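Local coordinates for protein apical membrane antigen 1 (Babesia divergens, PDB 4APM) that probably takes part in host-cell invasion as a surface antigen of the moving junction, where AMA1 proteins of related parasites bind the rhoptry neck protein RON2, at residues 333-341 against 359-369; 19-29 against 309-317. All coordinates share one frame; numbering follows the deposited sequence.

How the contacts relate
Contact 2 sits about 9 Å from the centre of the chain, and contact 1 lies further out, about 19 Å from it. Their centres are about 21 Å apart. They follow in series: segments 19-29 and 309-317 come before 333-341 and 359-369. The two contacts meet where Pro333 CD packs 3.4 Å from Trp316 CE2. Phe227 joins them a second time: its ring meets Trp316 edge-to-face, and its side chain also touches Pro333 and Leu336. Both contacts lie away from the calcium site at Gly120 and Asp122. Asp339 in contact 1 has a bound acetate nearby, probably from the crystallisation liquor.

Contact 1 of 2, residues 333-341 against 359-369; sequences PNCLIIDAG and FPCDIVTNGYI
The ring of Phe359 lies between Ile338 on one face and Pro360 of its own segment on the other. Ile338 CB makes a CH-pi contact 4.0 Å from the centroid of the Phe359 ring, 17° off the normal. Pro360 CD covers the opposite face, near the rim. Leu336 CB comes obliquely to 3.7 Å from Phe359 CE2. Phe359 CG is anti to the backbone N (chi1 -171°), which carries the ring over to strand 335-339.

Ile337 works on a second front. Its CG1 packs 3.4 Å from Tyr368 O and 3.8 Å from Gly367 CA. Gly367 has no side chain to block this approach. Ile337 CG2 meets Ile369 CG2 at 3.7 Å, the two side chains crossing at about a right angle.

Water 1 makes the polar link. It donates to Leu336 O at 2.6 Å and is hydrogen-bonded to Thr365 OG1, also at 2.6 Å. Trp12 NE1 is a further partner of Thr365 OG1, and the Trp12 side chain also touches Leu336 and Pro360.

The backbone of 335-339 pairs with strand 225-231, not with 359-369. The contact therefore rests on apolar side chains packed against each other and against the backbone of Gly367 and Tyr368, and on one bridging water, without direct hydrogen bonds between the segments.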
loop_
_atom_site.group_PDB
_atom_site.type_symbol
_atom_site.label_atom_id
_atom_site.label_comp_id
_atom_site.label_asym_id
_atom_site.label_seq_id
_atom_site.Cartn_x
_atom_site.Cartn_y
_atom_site.Cartn_z
ATOM N N PRO A 333 -10.833 -6.235 2.250
ATOM C CA PRO A 333 -11.104 -7.352 1.340
ATOM C C PRO A 333 -10.730 -8.681 1.991
ATOM O O PRO A 333 -9.781 -8.732 2.796
ATOM C CB PRO A 333 -10.167 -7.082 0.159
ATOM C CG PRO A 333 -9.739 -5.656 0.301
ATOM C CD PRO A 333 -9.750 -5.366 1.765
ATOM N N ASN A 334 -11.463 -9.741 1.652
ATOM C CA ASN A 334 -11.100 -11.098 2.093
ATOM C C ASN A 334 -11.223 -12.156 0.983
ATOM O O ASN A 334 -11.057 -13.355 1.236
ATOM C CB ASN A 334 -11.865 -11.523 3.374
ATOM C CG ASN A 334 -13.363 -11.713 3.140
ATOM O OD1 ASN A 334 -13.797 -12.006 2.026
ATOM N ND2 ASN A 334 -14.161 -11.543 4.201
ATOM N N CYS A 335 -11.445 -11.693 -0.251
ATOM C CA CYS A 335 -11.266 -12.532 -1.450
ATOM C C CYS A 335 -11.085 -11.673 -2.705
ATOM O O CYS A 335 -11.272 -10.444 -2.676
ATOM C CB CYS A 335 -12.477 -13.433 -1.634
ATOM S SG CYS A 335 -13.981 -12.456 -1.821
ATOM N N LEU A 336 -10.749 -12.328 -3.811
ATOM C CA LEU A 336 -10.558 -11.649 -5.088
ATOM C C LEU A 336 -11.501 -12.272 -6.137
ATOM O O LEU A 336 -11.860 -13.436 -6.025
ATOM C CB LEU A 336 -9.095 -11.770 -5.548
ATOM C CG LEU A 336 -7.962 -11.272 -4.636
ATOM C CD1 LEU A 336 -6.614 -11.463 -5.313
ATOM C CD2 LEU A 336 -8.146 -9.818 -4.229
ATOM N N ILE A 337 -11.927 -11.464 -7.107
ATOM C CA ILE A 337 -12.661 -11.905 -8.280
ATOM C C ILE A 337 -11.712 -11.768 -9.479
ATOM O O ILE A 337 -11.034 -10.742 -9.611
ATOM C CB ILE A 337 -13.865 -10.973 -8.522
ATOM C CG1 ILE A 337 -14.868 -11.079 -7.388
ATOM C CG2 ILE A 337 -14.495 -11.203 -9.891
ATOM C CD1 ILE A 337 -14.755 -9.954 -6.381
ATOM N N ILE A 338 -11.616 -12.786 -10.334
ATOM C CA ILE A 338 -10.753 -12.624 -11.491
ATOM C C ILE A 338 -11.445 -11.791 -12.572
ATOM O O ILE A 338 -12.669 -11.871 -12.753
ATOM C CB ILE A 338 -10.157 -13.952 -12.043
ATOM C CG1 ILE A 338 -9.035 -13.643 -13.040
ATOM C CG2 ILE A 338 -11.219 -14.817 -12.714
ATOM C CD1 ILE A 338 -8.600 -14.826 -13.877
ATOM N N ASP A 339 -10.671 -10.923 -13.209
ATOM C CA ASP A 339 -11.183 -10.036 -14.239
ATOM C C ASP A 339 -10.013 -9.403 -14.993
ATOM O O ASP A 339 -9.254 -8.642 -14.418
ATOM C CB ASP A 339 -12.078 -8.953 -13.624
ATOM C CG ASP A 339 -12.651 -8.017 -14.662
ATOM O OD1 ASP A 339 -13.398 -8.493 -15.548
ATOM O OD2 ASP A 339 -12.333 -6.809 -14.617
ATOM N N ALA A 340 -9.845 -9.763 -16.267
ATOM C CA ALA A 340 -8.711 -9.302 -17.072
ATOM C C ALA A 340 -8.638 -7.794 -17.138
ATOM O O ALA A 340 -9.648 -7.136 -17.361
ATOM C CB ALA A 340 -8.796 -9.877 -18.485
ATOM N N GLY A 341 -7.428 -7.253 -16.997
ATOM C CA GLY A 341 -7.201 -5.814 -17.066
ATOM C C GLY A 341 -7.415 -5.043 -15.767
ATOM O O GLY A 341 -7.088 -3.853 -15.684
ATOM N N PHE A 359 -2.581 -12.884 -10.559
ATOM C CA PHE A 359 -3.721 -13.491 -9.835
ATOM C C PHE A 359 -3.339 -14.911 -9.368
ATOM O O PHE A 359 -2.593 -15.604 -10.066
ATOM C CB PHE A 359 -4.975 -13.531 -10.740
ATOM C CG PHE A 359 -6.232 -13.939 -10.015
ATOM C CD1 PHE A 359 -6.455 -15.259 -9.696
ATOM C CD2 PHE A 359 -7.123 -12.987 -9.556
ATOM C CE1 PHE A 359 -7.561 -15.633 -8.967
ATOM C CE2 PHE A 359 -8.231 -13.346 -8.817
ATOM C CZ PHE A 359 -8.459 -14.679 -8.531
ATOM N N PRO A 360 -3.767 -15.323 -8.149
ATOM C CA PRO A 360 -3.319 -16.659 -7.725
ATOM C C PRO A 360 -4.212 -17.784 -8.280
ATOM O O PRO A 360 -5.193 -18.181 -7.647
ATOM C CB PRO A 360 -3.387 -16.585 -6.194
ATOM C CG PRO A 360 -4.444 -15.576 -5.911
ATOM C CD PRO A 360 -4.407 -14.578 -7.045
ATOM N N CYS A 361 -3.842 -18.286 -9.459
ATOM C CA CYS A 361 -4.670 -19.216 -10.238
ATOM C C CYS A 361 -5.120 -20.424 -9.461
ATOM O O CYS A 361 -6.172 -20.989 -9.747
ATOM C CB CYS A 361 -3.911 -19.674 -11.469
ATOM S SG CYS A 361 -3.074 -18.304 -12.267
ATOM N N ASP A 362 -4.341 -20.819 -8.465
ATOM C CA ASP A 362 -4.664 -22.022 -7.709
ATOM C C ASP A 362 -5.815 -21.859 -6.713
ATOM O O ASP A 362 -6.275 -22.841 -6.151
ATOM C CB ASP A 362 -3.422 -22.565 -6.995
ATOM C CG ASP A 362 -2.763 -21.526 -6.102
ATOM O OD1 ASP A 362 -2.622 -20.360 -6.536
ATOM O OD2 ASP A 362 -2.370 -21.881 -4.972
ATOM N N ILE A 363 -6.253 -20.630 -6.450
ATOM C CA ILE A 363 -7.336 -20.414 -5.464
ATOM C C ILE A 363 -8.648 -20.108 -6.196
ATOM O O ILE A 363 -8.786 -19.072 -6.846
ATOM C CB ILE A 363 -6.986 -19.293 -4.451
ATOM C CG1 ILE A 363 -5.750 -19.666 -3.625
ATOM C CG2 ILE A 363 -8.152 -19.001 -3.514
ATOM C CD1 ILE A 363 -5.104 -18.482 -2.921
ATOM N N VAL A 364 -9.581 -21.053 -6.157
ATOM C CA VAL A 364 -10.673 -21.078 -7.134
ATOM C C VAL A 364 -12.019 -20.877 -6.438
ATOM O O VAL A 364 -12.342 -21.579 -5.485
ATOM C CB VAL A 364 -10.666 -22.378 -7.992
ATOM C CG1 VAL A 364 -11.731 -22.318 -9.080
ATOM C CG2 VAL A 364 -9.300 -22.599 -8.631
ATOM N N THR A 365 -12.758 -19.861 -6.876
ATOM C CA THR A 365 -14.078 -19.528 -6.326
ATOM C C THR A 365 -14.887 -18.816 -7.419
ATOM O O THR A 365 -14.323 -18.317 -8.378
ATOM C CB THR A 365 -13.985 -18.579 -5.096
ATOM O OG1 THR A 365 -13.247 -17.400 -5.446
ATOM C CG2 THR A 365 -13.315 -19.268 -3.912
ATOM N N ASN A 366 -16.206 -18.781 -7.274
ATOM C CA ASN A 366 -17.043 -17.975 -8.158
ATOM C C ASN A 366 -17.112 -16.479 -7.721
ATOM O O ASN A 366 -17.361 -16.181 -6.549
ATOM C CB ASN A 366 -18.454 -18.586 -8.242
ATOM C CG ASN A 366 -19.401 -17.755 -9.095
ATOM O OD1 ASN A 366 -19.272 -17.715 -10.319
ATOM N ND2 ASN A 366 -20.305 -17.026 -8.440
ATOM N N GLY A 367 -16.892 -15.557 -8.659
ATOM C CA GLY A 367 -16.894 -14.131 -8.324
ATOM C C GLY A 367 -17.938 -13.305 -9.057
ATOM O O GLY A 367 -18.223 -13.559 -10.236
ATOM N N TYR A 368 -18.511 -12.315 -8.368
ATOM C CA TYR A 368 -19.252 -11.243 -9.042
ATOM C C TYR A 368 -18.363 -10.041 -9.269
ATOM O O TYR A 368 -17.797 -9.515 -8.317
ATOM C CB TYR A 368 -20.483 -10.839 -8.237
ATOM C CG TYR A 368 -21.489 -11.946 -8.144
ATOM C CD1 TYR A 368 -21.230 -13.078 -7.369
ATOM C CD2 TYR A 368 -22.649 -11.926 -8.920
ATOM C CE1 TYR A 368 -22.124 -14.135 -7.322
ATOM C CE2 TYR A 368 -23.560 -12.966 -8.865
ATOM C CZ TYR A 368 -23.290 -14.071 -8.064
ATOM O OH TYR A 368 -24.179 -15.122 -8.018
ATOM N N ILE A 369 -18.212 -9.628 -10.531
ATOM C CA ILE A 369 -17.386 -8.462 -10.857
ATOM C C ILE A 369 -17.973 -7.114 -10.383
ATOM O O ILE A 369 -17.224 -6.197 -10.037
ATOM C CB ILE A 369 -17.032 -8.377 -12.362
ATOM C CG1 ILE A 369 -18.282 -8.207 -13.222
ATOM C CG2 ILE A 369 -16.190 -9.569 -12.801
ATOM C CD1 ILE A 369 -17.984 -7.787 -14.645
HETATM O O HOH W 1 -13.384 -15.331 -7.028
#

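Contact 2 of 2, residues 19-29 against 309-317; sequences FDLAKSHGSGI and SKGVGMNWA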
loop_
_atom_site.group_PDB
_atom_site.type_symbol
_atom_site.label_atom_id
_atom_site.label_comp_id
_atom_site.label_asym_id
_atom_site.label_seq_id
_atom_site.Cartn_x
_atom_site.Cartn_y
_atom_site.Cartn_z
ATOM N N PHE A 19 -3.941 -8.342 3.403
ATOM C CA PHE A 19 -4.704 -7.206 2.908
ATOM C C PHE A 19 -5.465 -6.549 4.061
ATOM O O PHE A 19 -5.978 -5.431 3.951
ATOM C CB PHE A 19 -5.622 -7.647 1.760
ATOM C CG PHE A 19 -4.870 -7.975 0.493
ATOM C CD1 PHE A 19 -4.454 -6.956 -0.367
ATOM C CD2 PHE A 19 -4.449 -9.281 0.231
ATOM C CE1 PHE A 19 -3.636 -7.230 -1.468
ATOM C CE2 PHE A 19 -3.676 -9.573 -0.910
ATOM C CZ PHE A 19 -3.266 -8.544 -1.758
ATOM N N ASP A 20 -5.495 -7.236 5.190
ATOM C CA ASP A 20 -6.051 -6.675 6.395
ATOM C C ASP A 20 -4.982 -5.796 7.043
ATOM O O ASP A 20 -4.246 -6.225 7.958
ATOM C CB ASP A 20 -6.513 -7.792 7.329
ATOM C CG ASP A 20 -7.315 -7.276 8.518
ATOM O OD1 ASP A 20 -7.322 -6.047 8.784
ATOM O OD2 ASP A 20 -7.923 -8.125 9.195
ATOM N N LEU A 21 -4.886 -4.568 6.524
ATOM C CA LEU A 21 -3.848 -3.621 6.912
ATOM C C LEU A 21 -3.890 -3.170 8.394
ATOM O O LEU A 21 -2.841 -2.810 8.957
ATOM C CB LEU A 21 -3.842 -2.422 5.935
ATOM C CG LEU A 21 -3.179 -2.790 4.581
ATOM C CD1 LEU A 21 -3.514 -1.765 3.514
ATOM C CD2 LEU A 21 -1.663 -2.876 4.735
ATOM N N ALA A 22 -5.068 -3.237 9.040
ATOM C CA ALA A 22 -5.147 -3.047 10.504
ATOM C C ALA A 22 -4.254 -4.060 11.247
ATOM O O ALA A 22 -3.639 -3.729 12.260
ATOM C CB ALA A 22 -6.599 -3.138 11.011
ATOM N N LYS A 23 -4.207 -5.299 10.753
ATOM C CA LYS A 23 -3.320 -6.325 11.340
ATOM C C LYS A 23 -1.893 -6.300 10.804
ATOM O O LYS A 23 -0.969 -6.389 11.580
ATOM C CB LYS A 23 -3.862 -7.737 11.139
ATOM C CG LYS A 23 -5.252 -7.997 11.674
ATOM C CD LYS A 23 -5.454 -9.515 11.712
ATOM C CE LYS A 23 -6.913 -9.909 11.611
ATOM N NZ LYS A 23 -7.722 -9.469 12.778
ATOM N N SER A 24 -1.724 -6.332 9.475
ATOM C CA SER A 24 -0.380 -6.474 8.881
ATOM C C SER A 24 0.476 -5.208 8.988
ATOM O O SER A 24 1.700 -5.297 9.104
ATOM C CB SER A 24 -0.493 -6.873 7.429
ATOM O OG SER A 24 -1.217 -5.901 6.717
ATOM N N HIS A 25 -0.171 -4.039 8.988
ATOM C CA HIS A 25 0.515 -2.764 9.178
ATOM C C HIS A 25 0.213 -2.141 10.546
ATOM O O HIS A 25 1.121 -1.811 11.296
ATOM C CB HIS A 25 0.120 -1.811 8.031
ATOM C CG HIS A 25 0.901 -0.541 8.000
ATOM N ND1 HIS A 25 0.313 0.678 8.134
ATOM C CD2 HIS A 25 2.264 -0.313 7.875
ATOM C CE1 HIS A 25 1.252 1.631 8.071
ATOM N NE2 HIS A 25 2.453 1.022 7.904
ATOM N N GLY A 26 -1.062 -1.930 10.853
ATOM C CA GLY A 26 -1.507 -1.602 12.217
ATOM C C GLY A 26 -1.376 -0.131 12.599
ATOM O O GLY A 26 -1.651 0.251 13.726
ATOM N N SER A 27 -0.991 0.715 11.650
ATOM C CA SER A 27 -0.876 2.138 11.933
ATOM C C SER A 27 -1.292 2.944 10.686
ATOM O O SER A 27 -1.856 2.382 9.726
ATOM C CB SER A 27 0.550 2.463 12.378
ATOM O OG SER A 27 0.669 3.835 12.692
ATOM N N GLY A 28 -1.064 4.249 10.716
ATOM C CA GLY A 28 -1.472 5.101 9.613
ATOM C C GLY A 28 -0.528 4.901 8.434
ATOM O O GLY A 28 0.568 4.406 8.616
ATOM N N ILE A 29 -0.977 5.259 7.231
ATOM C CA ILE A 29 -0.253 4.939 5.990
ATOM C C ILE A 29 0.070 6.260 5.308
ATOM O O ILE A 29 1.227 6.620 5.129
ATOM C CB ILE A 29 -1.109 4.013 5.058
ATOM C CG1 ILE A 29 -1.337 2.665 5.771
ATOM C CG2 ILE A 29 -0.404 3.797 3.717
ATOM C CD1 ILE A 29 -2.315 1.734 5.099
ATOM N N SER A 309 -5.327 6.012 13.737
ATOM C CA SER A 309 -6.193 5.315 12.781
ATOM C C SER A 309 -6.269 3.800 13.069
ATOM O O SER A 309 -7.176 3.136 12.614
ATOM C CB SER A 309 -5.650 5.537 11.358
ATOM O OG SER A 309 -4.306 5.052 11.271
ATOM N N LYS A 310 -5.290 3.260 13.796
ATOM C CA LYS A 310 -5.107 1.812 13.899
ATOM C C LYS A 310 -5.019 1.086 12.537
ATOM O O LYS A 310 -5.341 -0.104 12.462
ATOM C CB LYS A 310 -6.249 1.180 14.694
ATOM C CG LYS A 310 -6.606 1.914 15.958
ATOM C CD LYS A 310 -5.430 1.915 16.902
ATOM C CE LYS A 310 -5.311 0.580 17.612
ATOM N NZ LYS A 310 -4.544 0.754 18.878
ATOM N N GLY A 311 -4.643 1.796 11.470
ATOM C CA GLY A 311 -4.622 1.207 10.132
ATOM C C GLY A 311 -5.919 1.257 9.340
ATOM O O GLY A 311 -6.034 0.601 8.304
ATOM N N VAL A 312 -6.903 2.004 9.842
ATOM C CA VAL A 312 -8.246 2.052 9.275
ATOM C C VAL A 312 -8.357 3.250 8.365
ATOM O O VAL A 312 -7.940 4.337 8.729
ATOM C CB VAL A 312 -9.326 2.169 10.383
ATOM C CG1 VAL A 312 -10.701 2.404 9.775
ATOM C CG2 VAL A 312 -9.340 0.913 11.248
ATOM N N GLY A 313 -8.867 3.030 7.159
ATOM C CA GLY A 313 -8.927 4.062 6.131
ATOM C C GLY A 313 -9.274 3.500 4.763
ATOM O O GLY A 313 -9.539 2.296 4.605
ATOM N N MET A 314 -9.341 4.355 3.756
ATOM C CA MET A 314 -9.566 3.827 2.416
ATOM C C MET A 314 -8.256 3.352 1.823
ATOM O O MET A 314 -7.610 4.096 1.085
ATOM C CB MET A 314 -10.181 4.886 1.531
ATOM C CG MET A 314 -11.344 5.577 2.201
ATOM S SD MET A 314 -12.221 6.628 1.032
ATOM C CE MET A 314 -13.302 7.496 2.166
ATOM N N ASN A 315 -7.911 2.093 2.093
ATOM C CA ASN A 315 -6.557 1.558 1.892
ATOM C C ASN A 315 -6.321 0.727 0.618
ATOM O O ASN A 315 -5.230 0.191 0.430
ATOM C CB ASN A 315 -6.145 0.703 3.104
ATOM C CG ASN A 315 -6.133 1.495 4.407
ATOM O OD1 ASN A 315 -5.884 2.710 4.409
ATOM N ND2 ASN A 315 -6.334 0.793 5.539
ATOM N N TRP A 316 -7.362 0.549 -0.189
ATOM C CA TRP A 316 -7.346 -0.406 -1.308
ATOM C C TRP A 316 -8.119 0.216 -2.426
ATOM O O TRP A 316 -9.035 1.038 -2.185
ATOM C CB TRP A 316 -8.018 -1.736 -0.928
ATOM C CG TRP A 316 -7.708 -2.281 0.457
ATOM C CD1 TRP A 316 -6.756 -3.247 0.793
ATOM C CD2 TRP A 316 -8.396 -1.967 1.724
ATOM N NE1 TRP A 316 -6.794 -3.521 2.159
ATOM C CE2 TRP A 316 -7.749 -2.778 2.764
ATOM C CE3 TRP A 316 -9.406 -1.087 2.093
ATOM C CZ2 TRP A 316 -8.154 -2.738 4.085
ATOM C CZ3 TRP A 316 -9.813 -1.061 3.447
ATOM C CH2 TRP A 316 -9.200 -1.874 4.411
ATOM N N ALA A 317 -7.721 -0.101 -3.656
ATOM C CA ALA A 317 -8.415 0.402 -4.849
ATOM C C ALA A 317 -8.379 -0.629 -5.968
ATOM O O ALA A 317 -7.445 -1.444 -6.050
ATOM C CB ALA A 317 -7.798 1.716 -5.325
HETATM O O HOH W 2 -4.788 -2.058 14.246
#
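Trp316 reaches Phe19 because its CG stands beside its own backbone N (chi1 -42°) and the indole is turned nearly crosswise (chi2 -97°). This aims NE1 at Phe19 O. The bond is 2.7 Å from Trp316 NE1 to Phe19 O, with an N-H...O angle of 149°. The oxygen lies close to the indole plane, and the N-H uses a lone pair in the carbonyl plane.

Asn315 CB sits over the centre of one face of this ring. Leu21 CD1 fits in beside it, 3.6 Å from Asn315 CB, and the Leu21 and Trp316 side chains run past each other in opposite directions. Ile29 CD1 packs against the Asn315 amide, 3.8 Å from OD1. Both ends of that amide are tied: Asn315 ND2 donates to Gly311 O at 2.8 Å, and Asn315 OD1 accepts from Ala261 N. These bonds fix how the amide is turned.

Gly311 is pressed close to the other segment. Its CA makes a CA-H...O contact of 3.0 Å with Ser27 O. Water 2 donates to both Ala22 O and Lys310 O. Ser309 OG packs 3.3 Å from Gly28 CA. The carboxylate of Asp263 ties the two segments together, with OD1 hydrogen-bonded to Ser309 OG and OD2 to Gly28 N.

Ser309 to Val312 form a type I' beta turn. Inside it, Ser309 OG accepts from Gly311 N in an ST turn. The turn docks on the short helix 21-24 and the loop after it. It follows residues 266-304, which are not modelled, consistent with the mobile domain II loop of AMA1 proteins, and leads into strand 316-320.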